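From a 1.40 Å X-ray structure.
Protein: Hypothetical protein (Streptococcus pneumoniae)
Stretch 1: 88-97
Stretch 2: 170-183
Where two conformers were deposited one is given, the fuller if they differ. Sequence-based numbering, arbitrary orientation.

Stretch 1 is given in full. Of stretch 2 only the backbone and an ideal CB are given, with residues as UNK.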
# COMPACT_ATOMS: atom_id res chain seq x y z
N GLU D 88 36.31 -0.88 12.71
CA GLU D 88 35.06 -1.50 13.16
C GLU D 88 35.02 -3.01 12.89
O GLU D 88 34.49 -3.78 13.70
CB GLU D 88 33.84 -0.81 12.53
CG GLU D 88 32.50 -1.15 13.23
CD GLU D 88 32.29 -0.35 14.51
OE1 GLU D 88 31.42 0.56 14.50
OE2 GLU D 88 32.98 -0.59 15.53
N LEU D 89 35.59 -3.43 11.76
CA LEU D 89 35.67 -4.86 11.40
C LEU D 89 36.55 -5.67 12.34
O LEU D 89 36.46 -6.90 12.38
CB LEU D 89 36.13 -5.03 9.95
CG LEU D 89 35.17 -4.53 8.87
CD1 LEU D 89 35.78 -4.75 7.49
CD2 LEU D 89 33.80 -5.21 8.97
N GLU D 90 37.40 -4.99 13.11
CA GLU D 90 38.26 -5.69 14.08
C GLU D 90 37.54 -5.98 15.40
O GLU D 90 38.07 -6.68 16.26
CB GLU D 90 39.55 -4.90 14.30
CG GLU D 90 40.46 -4.92 13.08
CD GLU D 90 40.68 -6.34 12.51
OE1 GLU D 90 41.00 -7.27 13.30
OE2 GLU D 90 40.53 -6.52 11.28
N ASN D 91 36.32 -5.48 15.51
CA ASN D 91 35.57 -5.52 16.75
C ASN D 91 34.09 -5.89 16.51
O ASN D 91 33.20 -5.28 17.09
CB ASN D 91 35.68 -4.16 17.42
CG ASN D 91 37.12 -3.77 17.71
OD1 ASN D 91 37.70 -4.26 18.68
ND2 ASN D 91 37.72 -2.92 16.86
N LEU D 92 33.84 -6.89 15.65
CA LEU D 92 32.48 -7.31 15.36
C LEU D 92 32.03 -8.25 16.46
O LEU D 92 32.79 -9.12 16.88
CB LEU D 92 32.41 -8.09 14.04
CG LEU D 92 32.86 -7.35 12.77
CD1 LEU D 92 32.92 -8.26 11.54
CD2 LEU D 92 31.93 -6.16 12.51
N PRO D 93 30.78 -8.11 16.89
CA PRO D 93 30.25 -9.10 17.84
C PRO D 93 30.27 -10.51 17.24
O PRO D 93 30.05 -10.67 16.03
CB PRO D 93 28.81 -8.63 18.08
CG PRO D 93 28.85 -7.12 17.75
CD PRO D 93 29.81 -7.03 16.60
N ALA D 94 30.45 -11.54 18.06
CA ALA D 94 30.48 -12.90 17.51
C ALA D 94 29.14 -13.25 16.89
O ALA D 94 29.07 -13.98 15.88
CB ALA D 94 30.86 -13.89 18.59
N TRP D 95 28.06 -12.70 17.42
CA TRP D 95 26.73 -13.03 16.90
C TRP D 95 26.45 -12.34 15.58
O TRP D 95 25.52 -12.72 14.86
CB TRP D 95 25.66 -12.71 17.94
CG TRP D 95 25.74 -11.32 18.53
CD1 TRP D 95 26.29 -10.97 19.74
CD2 TRP D 95 25.19 -10.12 17.98
NE1 TRP D 95 26.14 -9.62 19.96
CE2 TRP D 95 25.47 -9.08 18.90
CE3 TRP D 95 24.50 -9.80 16.80
CZ2 TRP D 95 25.07 -7.76 18.68
CZ3 TRP D 95 24.11 -8.48 16.60
CH2 TRP D 95 24.41 -7.48 17.53
N TRP D 96 27.24 -11.34 15.23
CA TRP D 96 26.98 -10.59 14.00
C TRP D 96 27.14 -11.45 12.77
O TRP D 96 26.54 -11.15 11.72
CB TRP D 96 27.91 -9.38 13.95
CG TRP D 96 27.76 -8.43 12.78
CD1 TRP D 96 28.65 -8.23 11.79
CD2 TRP D 96 26.68 -7.51 12.58
NE1 TRP D 96 28.20 -7.24 10.94
CE2 TRP D 96 26.98 -6.80 11.38
CE3 TRP D 96 25.49 -7.23 13.26
CZ2 TRP D 96 26.16 -5.78 10.90
CZ3 TRP D 96 24.66 -6.24 12.76
CH2 TRP D 96 25.00 -5.53 11.58
N SER D 97 27.93 -12.51 12.83
CA SER D 97 28.07 -13.37 11.67
C SER D 97 27.06 -14.52 11.61
O SER D 97 26.98 -15.22 10.60
CB SER D 97 29.50 -13.92 11.56
OG SER D 97 29.81 -14.68 12.70
N UNK D 170 20.98 -2.64 6.67
CA UNK D 170 21.04 -4.04 7.05
C UNK D 170 22.47 -4.57 6.98
O UNK D 170 23.39 -3.93 6.44
CB UNK D 170 20.12 -4.87 6.15
N UNK D 171 22.68 -5.75 7.57
CA UNK D 171 24.01 -6.31 7.60
C UNK D 171 24.60 -6.56 6.22
O UNK D 171 25.80 -6.45 6.04
CB UNK D 171 23.99 -7.62 8.39
N UNK D 172 23.76 -6.94 5.27
CA UNK D 172 24.26 -7.17 3.92
C UNK D 172 24.78 -5.87 3.30
O UNK D 172 25.84 -5.86 2.65
CB UNK D 172 23.16 -7.77 3.04
N UNK D 173 24.07 -4.77 3.52
CA UNK D 173 24.52 -3.47 3.02
C UNK D 173 25.73 -2.93 3.79
O UNK D 173 26.63 -2.32 3.20
CB UNK D 173 23.37 -2.46 3.10
N UNK D 174 25.77 -3.20 5.10
CA UNK D 174 26.97 -2.89 5.89
C UNK D 174 28.19 -3.56 5.22
O UNK D 174 29.21 -2.90 5.00
CB UNK D 174 26.81 -3.36 7.34
N UNK D 175 28.08 -4.84 4.89
CA UNK D 175 29.18 -5.52 4.20
C UNK D 175 29.53 -4.82 2.89
O UNK D 175 30.71 -4.54 2.61
CB UNK D 175 28.82 -6.98 3.93
N UNK D 176 28.50 -4.53 2.10
CA UNK D 176 28.72 -3.89 0.78
C UNK D 176 29.43 -2.54 0.94
O UNK D 176 30.31 -2.21 0.13
CB UNK D 176 27.39 -3.69 0.05
N UNK D 177 29.06 -1.75 1.94
CA UNK D 177 29.76 -0.51 2.25
C UNK D 177 31.25 -0.76 2.45
O UNK D 177 32.08 -0.07 1.89
CB UNK D 177 29.16 0.14 3.50
N UNK D 178 31.61 -1.79 3.21
CA UNK D 178 33.01 -2.09 3.41
C UNK D 178 33.68 -2.48 2.10
O UNK D 178 34.81 -2.08 1.85
CB UNK D 178 33.17 -3.21 4.44
N UNK D 179 32.98 -3.23 1.26
CA UNK D 179 33.55 -3.68 -0.02
C UNK D 179 33.76 -2.47 -0.94
O UNK D 179 34.78 -2.35 -1.63
CB UNK D 179 32.64 -4.71 -0.69
N UNK D 180 32.79 -1.56 -0.94
CA UNK D 180 32.89 -0.37 -1.81
C UNK D 180 34.00 0.57 -1.34
O UNK D 180 34.60 1.28 -2.18
CB UNK D 180 31.56 0.38 -1.84
N UNK D 181 34.27 0.61 -0.04
CA UNK D 181 35.36 1.42 0.53
C UNK D 181 36.74 0.87 0.20
O UNK D 181 37.69 1.64 0.08
CB UNK D 181 35.20 1.51 2.05
N UNK D 182 36.83 -0.45 0.09
CA UNK D 182 38.08 -1.19 -0.09
C UNK D 182 38.57 -1.23 -1.53
O UNK D 182 39.78 -1.37 -1.76
CB UNK D 182 37.90 -2.62 0.42
N UNK D 183 37.65 -1.04 -2.47
CA UNK D 183 37.97 -0.90 -3.89
C UNK D 183 38.97 0.23 -4.14
O UNK D 183 38.99 1.23 -3.43
CB UNK D 183 36.69 -0.65 -4.69

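Position 170 stands just before the helix, with phi/psi of -70/167 and its CB pointing away from the first stretch. That backbone suits an N-cap, so Asn, Asp, Ser or Thr would serve. It is N170: its OD1 accepts from the backbone N of 173 at 2.8 Å, the capping bond.

Position 171 opens the helix and faces W96, whose CZ2 lies 3.8 Å from the ideal CB. With the indole already at contact distance of the CB, a small apolar side chain is the easiest fit. A171 supplies just a methyl.

Position 172 points away into space free of the first stretch; a polar residue is one choice among many, and K172 is deposited. Position 173 is out of reach; it is T173, whose OG1 also donates to N170 OD1, 3.0 Å away.

Position 174 is the centre of the contact. Its CB points toward the first stretch, 4.4 Å from W96 CZ2, and beyond it L89 and L92 offer methyl groups. A large apolar side chain is called for: Leu, Met or an aromatic. F174, with chi1 t, sends its ring among all three. The edge of W96 meets its face in an offset edge-to-face pair, the five-membered ring of W96 and the F174 ring having centroids 5.4 Å apart and planes at 77°. F174 CE2 also lies 4.0 Å from L89 CD2 and 4.3 Å from L92 CD2.

Position 175 points sideways, with nothing of the first stretch near its CB, but W96 NE1 is a donor that a longer reach could answer. Asp, Asn, Glu or Gln are reasonable. D175 does so through water: W96 NE1 donates to water 1 at 3.0 Å, and that water donates to D175 OD1 at 2.6 Å.

Positions 176 and 177 are out of reach, so the first stretch sets no rule for them; they are K176 and I177.

Position 178 turns toward L89, whose CD1 is 4.3 Å from the ideal CB. Ala would fit by that measure; the helical phi/psi of -64/-39 permit Gly but do not require it. G178 leaves the space beside the leucine unfilled by any side chain of its own.

Positions 179, 180, 181 and 183 are likewise out of reach, and hold Q179, selenomethionine M180, L181 and K183.

Position 182 points toward the first stretch, but only a long side chain could bridge the gap to L89. Lys, Arg, Gln or Met would do. K182 extends until its NZ is 4.4 Å from L89 CD1, a loose contact.

Stretch 2 170-183: NAKTFDKIGQMLKK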
# COMPACT_ATOMS: atom_id res chain seq x y z
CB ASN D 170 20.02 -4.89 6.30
CG ASN D 170 20.25 -4.93 4.82
OD1 ASN D 170 21.38 -4.98 4.34
ND2 ASN D 170 19.15 -5.00 4.06
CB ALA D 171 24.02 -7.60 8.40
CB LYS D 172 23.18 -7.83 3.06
CG LYS D 172 23.00 -9.30 3.40
CD LYS D 172 22.13 -10.04 2.39
CE LYS D 172 22.30 -11.56 2.52
NZ LYS D 172 21.91 -12.07 3.86
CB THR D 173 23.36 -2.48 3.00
OG1 THR D 173 22.27 -3.06 2.26
CG2 THR D 173 23.76 -1.15 2.37
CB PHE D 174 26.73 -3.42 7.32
CG PHE D 174 27.90 -3.29 8.25
CD1 PHE D 174 28.00 -2.20 9.11
CD2 PHE D 174 28.85 -4.31 8.32
CE1 PHE D 174 29.04 -2.13 10.02
CE2 PHE D 174 29.89 -4.22 9.22
CZ PHE D 174 29.99 -3.14 10.06
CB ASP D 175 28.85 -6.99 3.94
CG ASP D 175 28.88 -7.82 5.20
OD1 ASP D 175 29.51 -7.38 6.18
OD2 ASP D 175 28.28 -8.91 5.20
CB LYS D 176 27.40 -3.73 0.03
CG LYS D 176 27.57 -3.06 -1.35
CD LYS D 176 28.42 -3.92 -2.27
CE LYS D 176 28.57 -3.27 -3.64
NZ LYS D 176 29.50 -4.03 -4.52
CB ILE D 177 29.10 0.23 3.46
CG1 ILE D 177 27.76 0.82 3.03
CG2 ILE D 177 30.02 1.34 4.04
CD1 ILE D 177 26.77 1.08 4.18
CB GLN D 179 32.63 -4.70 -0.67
CG GLN D 179 32.69 -6.06 0.04
CD GLN D 179 31.51 -6.97 -0.28
OE1 GLN D 179 30.76 -6.74 -1.24
NE2 GLN D 179 31.36 -8.02 0.52
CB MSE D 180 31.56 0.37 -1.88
CG MSE D 180 30.44 -0.36 -2.63
SE MSE D 180 30.70 -0.38 -4.54
CE MSE D 180 30.14 1.46 -4.88
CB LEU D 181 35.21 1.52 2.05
CG LEU D 181 34.21 2.53 2.59
CD1 LEU D 181 34.02 2.31 4.07
CD2 LEU D 181 34.72 3.96 2.34
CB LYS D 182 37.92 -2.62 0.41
CG LYS D 182 38.10 -2.79 1.89
CD LYS D 182 38.45 -4.26 2.22
CE LYS D 182 38.29 -4.60 3.70
NZ LYS D 182 38.97 -3.65 4.63
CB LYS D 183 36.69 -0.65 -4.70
CG LYS D 183 35.80 -1.88 -4.86
CD LYS D 183 34.54 -1.55 -5.64
CE LYS D 183 33.85 -2.82 -6.13
NZ LYS D 183 32.65 -2.51 -6.97
O HOH W 1 30.09 -7.74 8.64
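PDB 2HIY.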